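Local atomic coordinates of ArtJ (Geobacillus stearothermophilus, PDB entry 2PVU), a protein that binds arginine, lysine and histidine and probably delivers them to its cognate ATP-binding cassette transporter, Art(MP)2. Residues A[128-133]-A[198-203]; A[179-184]-A[191-196]. All coordinates share one frame; numbering follows the deposited sequence.

Contact 1. Residues A[128-133]-A[198-203]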
ATOM      1  N   THR A 128      -3.310   0.975   8.943  1.00 19.86           N
ATOM      2  CA  THR A 128      -2.507   0.433  10.009  1.00 20.81           C
ATOM      3  C   THR A 128      -2.164  -1.010   9.609  1.00 21.19           C
ATOM      4  O   THR A 128      -2.866  -1.613   8.811  1.00 20.56           O
ATOM      5  CB  THR A 128      -3.267   0.445  11.375  1.00 21.99           C
ATOM      6  OG1 THR A 128      -2.421  -0.102  12.387  1.00 23.48           O
ATOM      7  CG2 THR A 128      -4.556  -0.373  11.302  1.00 20.22           C
ATOM      8  N   GLN A 129      -1.087  -1.525  10.163  1.00 20.49           N
ATOM      9  CA  GLN A 129      -0.797  -2.949  10.013  1.00 21.54           C
ATOM     10  C   GLN A 129      -1.812  -3.721  10.870  1.00 22.16           C
ATOM     11  O   GLN A 129      -2.271  -3.231  11.912  1.00 22.16           O
ATOM     12  CB  GLN A 129       0.618  -3.288  10.493  1.00 21.41           C
ATOM     13  CG  GLN A 129       1.716  -2.696   9.683  1.00 24.42           C
ATOM     14  CD  GLN A 129       1.530  -2.958   8.186  1.00 24.21           C
ATOM     15  OE1 GLN A 129       1.705  -4.087   7.686  1.00 23.80           O
ATOM     16  NE2 GLN A 129       1.166  -1.925   7.479  1.00 24.89           N
ATOM     17  N   VAL A 130      -2.102  -4.944  10.438  1.00 21.67           N
ATOM     18  CA  VAL A 130      -2.932  -5.852  11.218  1.00 21.14           C
ATOM     19  C   VAL A 130      -2.298  -7.215  11.075  1.00 21.38           C
ATOM     20  O   VAL A 130      -1.428  -7.404  10.246  1.00 20.67           O
ATOM     21  CB  VAL A 130      -4.398  -5.879  10.672  1.00 21.03           C
ATOM     22  CG1 VAL A 130      -5.117  -4.502  10.828  1.00 22.88           C
ATOM     23  CG2 VAL A 130      -4.411  -6.325   9.259  1.00 21.89           C
ATOM     24  N   ILE A 131      -2.810  -8.182  11.824  1.00 21.53           N
ATOM     25  CA  ILE A 131      -2.367  -9.569  11.700  1.00 22.13           C
ATOM     26  C   ILE A 131      -3.430 -10.383  10.981  1.00 22.20           C
ATOM     27  O   ILE A 131      -4.625 -10.327  11.312  1.00 21.25           O
ATOM     28  CB  ILE A 131      -2.123 -10.164  13.086  1.00 22.26           C
ATOM     29  CG1 ILE A 131      -1.070  -9.349  13.816  1.00 23.55           C
ATOM     30  CG2 ILE A 131      -1.677 -11.669  13.031  1.00 23.75           C
ATOM     31  CD1 ILE A 131      -1.181  -9.468  15.346  1.00 24.94           C
ATOM     32  N   LEU A 132      -2.994 -11.137   9.987  1.00 21.19           N
ATOM     33  CA  LEU A 132      -3.870 -12.034   9.275  1.00 21.57           C
ATOM     34  C   LEU A 132      -3.486 -13.476   9.673  1.00 21.54           C
ATOM     35  O   LEU A 132      -2.329 -13.845   9.599  1.00 20.75           O
ATOM     36  CB  LEU A 132      -3.691 -11.826   7.762  1.00 21.72           C
ATOM     37  CG  LEU A 132      -4.558 -12.638   6.810  1.00 24.74           C
ATOM     38  CD1 LEU A 132      -6.029 -12.241   6.861  1.00 23.35           C
ATOM     39  CD2 LEU A 132      -4.025 -12.441   5.415  1.00 26.76           C
ATOM     40  N   VAL A 133      -4.467 -14.258  10.087  1.00 21.77           N
ATOM     41  CA  VAL A 133      -4.246 -15.638  10.556  1.00 22.04           C
ATOM     42  C   VAL A 133      -5.379 -16.542  10.063  1.00 22.66           C
ATOM     43  O   VAL A 133      -6.420 -16.065   9.619  1.00 23.67           O
ATOM     44  CB  VAL A 133      -4.199 -15.737  12.123  1.00 21.99           C
ATOM     45  CG1 VAL A 133      -2.919 -15.102  12.705  1.00 23.76           C
ATOM     46  CG2 VAL A 133      -5.478 -15.161  12.790  1.00 21.10           C
ATOM     47  N   ALA A 198      -6.664  -2.575   5.036  1.00 21.91           N
ATOM     48  CA  ALA A 198      -7.719  -2.699   3.982  1.00 22.37           C
ATOM     49  C   ALA A 198      -7.446  -3.897   3.099  1.00 22.48           C
ATOM     50  O   ALA A 198      -8.373  -4.508   2.557  1.00 22.80           O
ATOM     51  CB  ALA A 198      -7.807  -1.394   3.136  1.00 23.86           C
ATOM     52  N   VAL A 199      -6.162  -4.250   2.964  1.00 20.57           N
ATOM     53  CA  VAL A 199      -5.758  -5.405   2.168  1.00 20.67           C
ATOM     54  C   VAL A 199      -6.181  -6.698   2.878  1.00 21.00           C
ATOM     55  O   VAL A 199      -6.820  -7.566   2.280  1.00 22.69           O
ATOM     56  CB  VAL A 199      -4.253  -5.403   1.889  1.00 20.38           C
ATOM     57  CG1 VAL A 199      -3.835  -6.715   1.229  1.00 20.30           C
ATOM     58  CG2 VAL A 199      -3.919  -4.197   0.978  1.00 22.39           C
ATOM     59  N   ALA A 200      -5.859  -6.818   4.158  1.00 20.68           N
ATOM     60  CA  ALA A 200      -6.302  -8.002   4.940  1.00 22.12           C
ATOM     61  C   ALA A 200      -7.824  -8.114   4.996  1.00 22.56           C
ATOM     62  O   ALA A 200      -8.399  -9.175   4.755  1.00 22.99           O
ATOM     63  CB  ALA A 200      -5.727  -7.966   6.355  1.00 21.39           C
ATOM     64  N   ASN A 201      -8.482  -7.002   5.299  1.00 24.01           N
ATOM     65  CA  ASN A 201      -9.930  -6.994   5.419  1.00 25.76           C
ATOM     66  C   ASN A 201     -10.631  -7.386   4.137  1.00 26.78           C
ATOM     67  O   ASN A 201     -11.609  -8.150   4.172  1.00 27.21           O
ATOM     68  CB  ASN A 201     -10.426  -5.626   5.896  1.00 26.25           C
ATOM     69  CG  ASN A 201     -10.203  -5.413   7.387  1.00 27.18           C
ATOM     70  OD1 ASN A 201     -10.207  -6.367   8.180  1.00 35.38           O
ATOM     71  ND2 ASN A 201     -10.067  -4.172   7.780  1.00 32.44           N
ATOM     72  N   GLU A 202     -10.142  -6.882   3.003  1.00 27.28           N
ATOM     73  CA  GLU A 202     -10.789  -7.189   1.714  1.00 28.78           C
ATOM     74  C   GLU A 202     -10.510  -8.644   1.301  1.00 27.72           C
ATOM     75  O   GLU A 202     -11.365  -9.292   0.736  1.00 25.75           O
ATOM     76  CB  GLU A 202     -10.362  -6.205   0.615  1.00 30.37           C
ATOM     77  CG  GLU A 202     -10.410  -6.838  -0.790  1.00 36.87           C
ATOM     78  CD  GLU A 202     -10.898  -5.908  -1.889  1.00 43.97           C
ATOM     79  OE1 GLU A 202     -11.890  -5.176  -1.638  1.00 47.10           O
ATOM     80  OE2 GLU A 202     -10.309  -5.938  -3.002  1.00 43.66           O
ATOM     81  N   TYR A 203      -9.314  -9.144   1.602  1.00 26.43           N
ATOM     82  CA  TYR A 203      -8.998 -10.537   1.303  1.00 26.49           C
ATOM     83  C   TYR A 203      -9.978 -11.480   2.027  1.00 26.25           C
ATOM     84  O   TYR A 203     -10.498 -12.427   1.438  1.00 24.91           O
ATOM     85  CB  TYR A 203      -7.544 -10.890   1.670  1.00 27.22           C
ATOM     86  CG  TYR A 203      -7.236 -12.261   1.150  1.00 27.41           C
ATOM     87  CD1 TYR A 203      -6.795 -12.426  -0.148  1.00 28.17           C
ATOM     88  CD2 TYR A 203      -7.489 -13.407   1.926  1.00 30.65           C
ATOM     89  CE1 TYR A 203      -6.556 -13.699  -0.664  1.00 29.68           C
ATOM     90  CE2 TYR A 203      -7.244 -14.676   1.422  1.00 29.23           C
ATOM     91  CZ  TYR A 203      -6.768 -14.806   0.116  1.00 29.58           C
ATOM     92  OH  TYR A 203      -6.555 -16.034  -0.458  1.00 30.50           O
TER
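This is a small, wholly apolar helix-on-sheet contact in the core of one lobe of the binding protein: Val-130 and Leu-132 rise from strand 125-134 to meet Ala-200 on the underside of helix 197-206. The two strand residues are two apart, so their side chains leave the sheet on the same face, and Ala-200, whose methyl points back at them, is the one residue of 198-203 that touches both. The tighter touch is made by Val-130, with CG2 3.6 Å from CB of Ala-200. That branch sits between the backbone N and the carbonyl carbon (chi1 -65° for CG1), which lifts it toward the helix. Leu-132 arrives from further along the strand. Its CG is anti to the backbone N (chi1 -178°), stretching the side chain out beside the helix, and CD1 ends 4.3 Å from the same Ala-200 CB. With only a methyl on the helix side, the backbones can approach until the CA atoms of Leu-132 and Ala-200 are 6.4 Å apart.

Helix 197-206 is the connection of a beta-alpha-beta crossover: it leads from strand 192-196 to strand 212-215, and strand 125-134 runs antiparallel between the two, directly beneath it. This belongs to the alpha/beta lobe architecture of family 3 solute-binding proteins. Leu-132 also reaches Ile-182 and Leu-185 of helix 178-186, so it fills the groove between the two helices on this face. Tyr-203 borders that groove one turn on from Ala-200, its side chain touching Ile-182 and Leu-186; CD2 of the ring stays 5.0 Å from CD2 of Leu-132. Ala-200 also touches Thr-195 of strand 192-196, the strand beside 125-134 in the sheet.

Contact 2. Residues A[179-184]-A[191-196]. With LYS (lysine), chain E.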
ATOM      1  N   VAL A 179       0.716 -10.937  -2.081  1.00 23.58           N
ATOM      2  CA  VAL A 179      -0.041 -12.088  -2.572  1.00 23.98           C
ATOM      3  C   VAL A 179       0.631 -13.402  -2.139  1.00 23.62           C
ATOM      4  O   VAL A 179      -0.021 -14.296  -1.591  1.00 22.47           O
ATOM      5  CB  VAL A 179      -0.179 -12.076  -4.128  1.00 26.00           C
ATOM      6  CG1 VAL A 179      -0.675 -13.458  -4.633  1.00 24.46           C
ATOM      7  CG2 VAL A 179      -1.151 -10.973  -4.563  1.00 27.48           C
ATOM      8  N   VAL A 180       1.931 -13.509  -2.387  1.00 23.80           N
ATOM      9  CA  VAL A 180       2.710 -14.707  -1.989  1.00 24.01           C
ATOM     10  C   VAL A 180       2.802 -14.907  -0.463  1.00 23.90           C
ATOM     11  O   VAL A 180       2.723 -16.048   0.014  1.00 22.64           O
ATOM     12  CB  VAL A 180       4.089 -14.730  -2.648  1.00 24.27           C
ATOM     13  CG1 VAL A 180       4.971 -15.855  -2.048  1.00 26.80           C
ATOM     14  CG2 VAL A 180       3.935 -14.916  -4.161  1.00 25.15           C
ATOM     15  N   ALA A 181       2.971 -13.820   0.298  1.00 22.71           N
ATOM     16  CA  ALA A 181       2.849 -13.888   1.755  1.00 22.54           C
ATOM     17  C   ALA A 181       1.576 -14.600   2.197  1.00 23.27           C
ATOM     18  O   ALA A 181       1.614 -15.497   3.053  1.00 22.52           O
ATOM     19  CB  ALA A 181       2.956 -12.426   2.400  1.00 23.03           C
ATOM     20  N   ILE A 182       0.437 -14.173   1.643  1.00 23.47           N
ATOM     21  CA  ILE A 182      -0.870 -14.772   1.972  1.00 23.78           C
ATOM     22  C   ILE A 182      -0.935 -16.246   1.586  1.00 21.80           C
ATOM     23  O   ILE A 182      -1.392 -17.078   2.369  1.00 21.41           O
ATOM     24  CB  ILE A 182      -2.038 -13.962   1.339  1.00 23.56           C
ATOM     25  CG1 ILE A 182      -2.194 -12.625   2.084  1.00 24.81           C
ATOM     26  CG2 ILE A 182      -3.357 -14.742   1.414  1.00 24.80           C
ATOM     27  CD1 ILE A 182      -2.973 -11.589   1.313  1.00 25.23           C
ATOM     28  N   MET A 183      -0.447 -16.569   0.386  1.00 21.76           N
ATOM     29  CA  MET A 183      -0.342 -17.959  -0.051  0.50 21.43           C
ATOM     30  C   MET A 183       0.451 -18.817   0.931  1.00 20.58           C
ATOM     31  O   MET A 183       0.087 -19.983   1.151  1.00 20.18           O
ATOM     32  CB  MET A 183       0.257 -18.048  -1.464  0.50 20.89           C
ATOM     33  CG  MET A 183      -0.639 -17.443  -2.535  0.50 21.18           C
ATOM     34  SD  MET A 183      -0.017 -17.522  -4.231  0.50 22.59           S
ATOM     35  CE  MET A 183      -1.582 -17.295  -5.092  0.50 20.74           C
ATOM     36  N   GLU A 184       1.528 -18.258   1.507  1.00 20.93           N
ATOM     37  CA  GLU A 184       2.344 -19.016   2.480  1.00 21.70           C
ATOM     38  C   GLU A 184       1.599 -19.163   3.822  1.00 21.12           C
ATOM     39  O   GLU A 184       1.882 -20.076   4.578  1.00 20.82           O
ATOM     40  CB  GLU A 184       3.734 -18.376   2.720  1.00 21.48           C
ATOM     41  CG  GLU A 184       4.829 -18.749   1.690  1.00 25.15           C
ATOM     42  CD  GLU A 184       5.172 -20.268   1.628  1.00 24.51           C
ATOM     43  OE1 GLU A 184       6.018 -20.786   2.403  1.00 23.56           O
ATOM     44  OE2 GLU A 184       4.640 -20.919   0.741  1.00 24.73           O
ATOM     45  N   ASP A 191       2.753 -18.856  10.112  1.00 21.25           N
ATOM     46  CA  ASP A 191       1.702 -18.883  11.161  1.00 21.89           C
ATOM     47  C   ASP A 191       0.804 -17.632  11.111  1.00 21.55           C
ATOM     48  O   ASP A 191      -0.323 -17.645  11.616  1.00 22.28           O
ATOM     49  CB  ASP A 191       2.342 -18.943  12.543  1.00 22.12           C
ATOM     50  CG  ASP A 191       3.167 -20.189  12.758  1.00 24.68           C
ATOM     51  OD1 ASP A 191       2.705 -21.271  12.353  1.00 28.07           O
ATOM     52  OD2 ASP A 191       4.266 -20.088  13.341  1.00 27.86           O
ATOM     53  N   ALA A 192       1.301 -16.563  10.497  1.00 21.54           N
ATOM     54  CA  ALA A 192       0.610 -15.281  10.479  1.00 20.57           C
ATOM     55  C   ALA A 192       1.270 -14.422   9.420  1.00 19.92           C
ATOM     56  O   ALA A 192       2.462 -14.616   9.094  1.00 20.45           O
ATOM     57  CB  ALA A 192       0.754 -14.590  11.844  1.00 20.37           C
ATOM     58  N   VAL A 193       0.499 -13.455   8.916  1.00 20.00           N
ATOM     59  CA  VAL A 193       1.005 -12.427   7.982  1.00 19.45           C
ATOM     60  C   VAL A 193       0.720 -11.054   8.597  1.00 20.13           C
ATOM     61  O   VAL A 193      -0.370 -10.830   9.216  1.00 20.60           O
ATOM     62  CB  VAL A 193       0.342 -12.588   6.579  1.00 19.66           C
ATOM     63  CG1 VAL A 193       0.562 -11.291   5.677  1.00 21.63           C
ATOM     64  CG2 VAL A 193       0.929 -13.826   5.872  1.00 18.74           C
ATOM     65  N   ILE A 194       1.683 -10.139   8.500  1.00 20.84           N
ATOM     66  CA  ILE A 194       1.400  -8.759   8.924  1.00 20.80           C
ATOM     67  C   ILE A 194       1.335  -7.945   7.641  1.00 21.51           C
ATOM     68  O   ILE A 194       2.293  -7.922   6.844  1.00 20.83           O
ATOM     69  CB  ILE A 194       2.440  -8.200   9.904  1.00 20.85           C
ATOM     70  CG1 ILE A 194       2.434  -9.038  11.204  1.00 19.11           C
ATOM     71  CG2 ILE A 194       2.143  -6.709  10.232  1.00 19.06           C
ATOM     72  CD1 ILE A 194       3.566  -8.667  12.189  1.00 22.18           C
ATOM     73  N   THR A 195       0.187  -7.319   7.435  1.00 21.14           N
ATOM     74  CA  THR A 195      -0.031  -6.471   6.250  1.00 22.31           C
ATOM     75  C   THR A 195      -1.026  -5.354   6.555  1.00 22.97           C
ATOM     76  O   THR A 195      -1.494  -5.242   7.670  1.00 21.87           O
ATOM     77  CB  THR A 195      -0.452  -7.299   5.008  1.00 23.96           C
ATOM     78  OG1 THR A 195      -0.335  -6.479   3.823  1.00 24.07           O
ATOM     79  CG2 THR A 195      -1.877  -7.853   5.162  1.00 23.39           C
ATOM     80  N   ASP A 196      -1.389  -4.581   5.525  1.00 22.42           N
ATOM     81  CA  ASP A 196      -2.203  -3.371   5.726  1.00 22.87           C
ATOM     82  C   ASP A 196      -3.652  -3.737   5.942  1.00 21.73           C
ATOM     83  O   ASP A 196      -4.153  -4.687   5.320  1.00 21.74           O
ATOM     84  CB  ASP A 196      -2.060  -2.440   4.509  1.00 22.03           C
ATOM     85  CG  ASP A 196      -0.665  -1.825   4.382  1.00 26.96           C
ATOM     86  OD1 ASP A 196       0.310  -2.498   4.725  1.00 25.35           O
ATOM     87  OD2 ASP A 196      -0.518  -0.673   3.905  1.00 26.62           O
TER
HETATM   88  N   LYS E 301       1.976   0.413   3.335  1.00 18.22           N
HETATM   89  CA  LYS E 301       3.075  -0.584   3.558  1.00 18.47           C
HETATM   90  C   LYS E 301       4.420   0.050   3.176  1.00 18.55           C
HETATM   91  O   LYS E 301       5.467  -0.538   3.404  1.00 18.43           O
HETATM   92  CB  LYS E 301       2.845  -1.826   2.705  1.00 17.63           C
HETATM   93  CG  LYS E 301       2.779  -1.487   1.195  1.00 18.32           C
HETATM   94  CD  LYS E 301       3.046  -2.733   0.325  1.00 16.58           C
HETATM   95  CE  LYS E 301       2.473  -2.513  -1.067  1.00 21.26           C
HETATM   96  NZ  LYS E 301       2.895  -3.661  -2.034  1.00 22.20           N
HETATM   97  OXT LYS E 301       4.472   1.163   2.609  1.00 18.05           O
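Helix 178-186 packs along strand 192-196, running roughly antiparallel to it, with the CA atoms of Ala-181 and Val-193 6.7 Å apart. The helix belongs to a beta-alpha-beta crossover, from strand 172-175 to strand 192-196, with strand 150-153 lying parallel between them. Val-193 does nearly all the touching, both methyls aimed up at the helix. CG1, anti to the backbone N (chi1 165°), comes within 4.2 Å of Ala-181 CB, whereas CG2 tucks under the helix backbone, 3.3 Å from Ala-181 O. Ile-182 flanks the valine and leans on Leu-132 of the neighbouring strand.

The strand ends in the lysine pocket, at Asp-196. Its OD2 accepts a hydrogen bond from the alpha-amino N of the bound lysine at 2.8 Å and is also hydrogen-bonded to Tyr-226 OH, so the carboxylate probably balances the positive charge of that amino group. The other oxygen, OD1, is held by Gln-129 NE2. With an alanine here, the alpha-amino group would probably lose its countercharge, Tyr-226 OH a partner and Gln-129 NE2 one of its two acceptors. OD1 of Asp-196 also lies 3.3 Å from the CB atom of the ligand.

Overall arrangement
From the N terminus, strand 125-134 is the first of the four pieces, and 64 residues pass before 198-203 comes back over it and closes contact 1. Within that long loop, helix 178-186 and strand 192-196 close contact 2 with only six residues between its two segments, the first two completing the helix, so the short loop is nested in the long one. Strand 192-196 runs straight on into helix 197-206, and its backbone pairs antiparallel with 128-133: Leu-132 N lies 2.8 Å from Val-193 O. The contact centres are about 9 Å apart, and together they seat two helices on adjoining strands of one sheet; strand 192-196 ends at Asp-196, which binds the lysine.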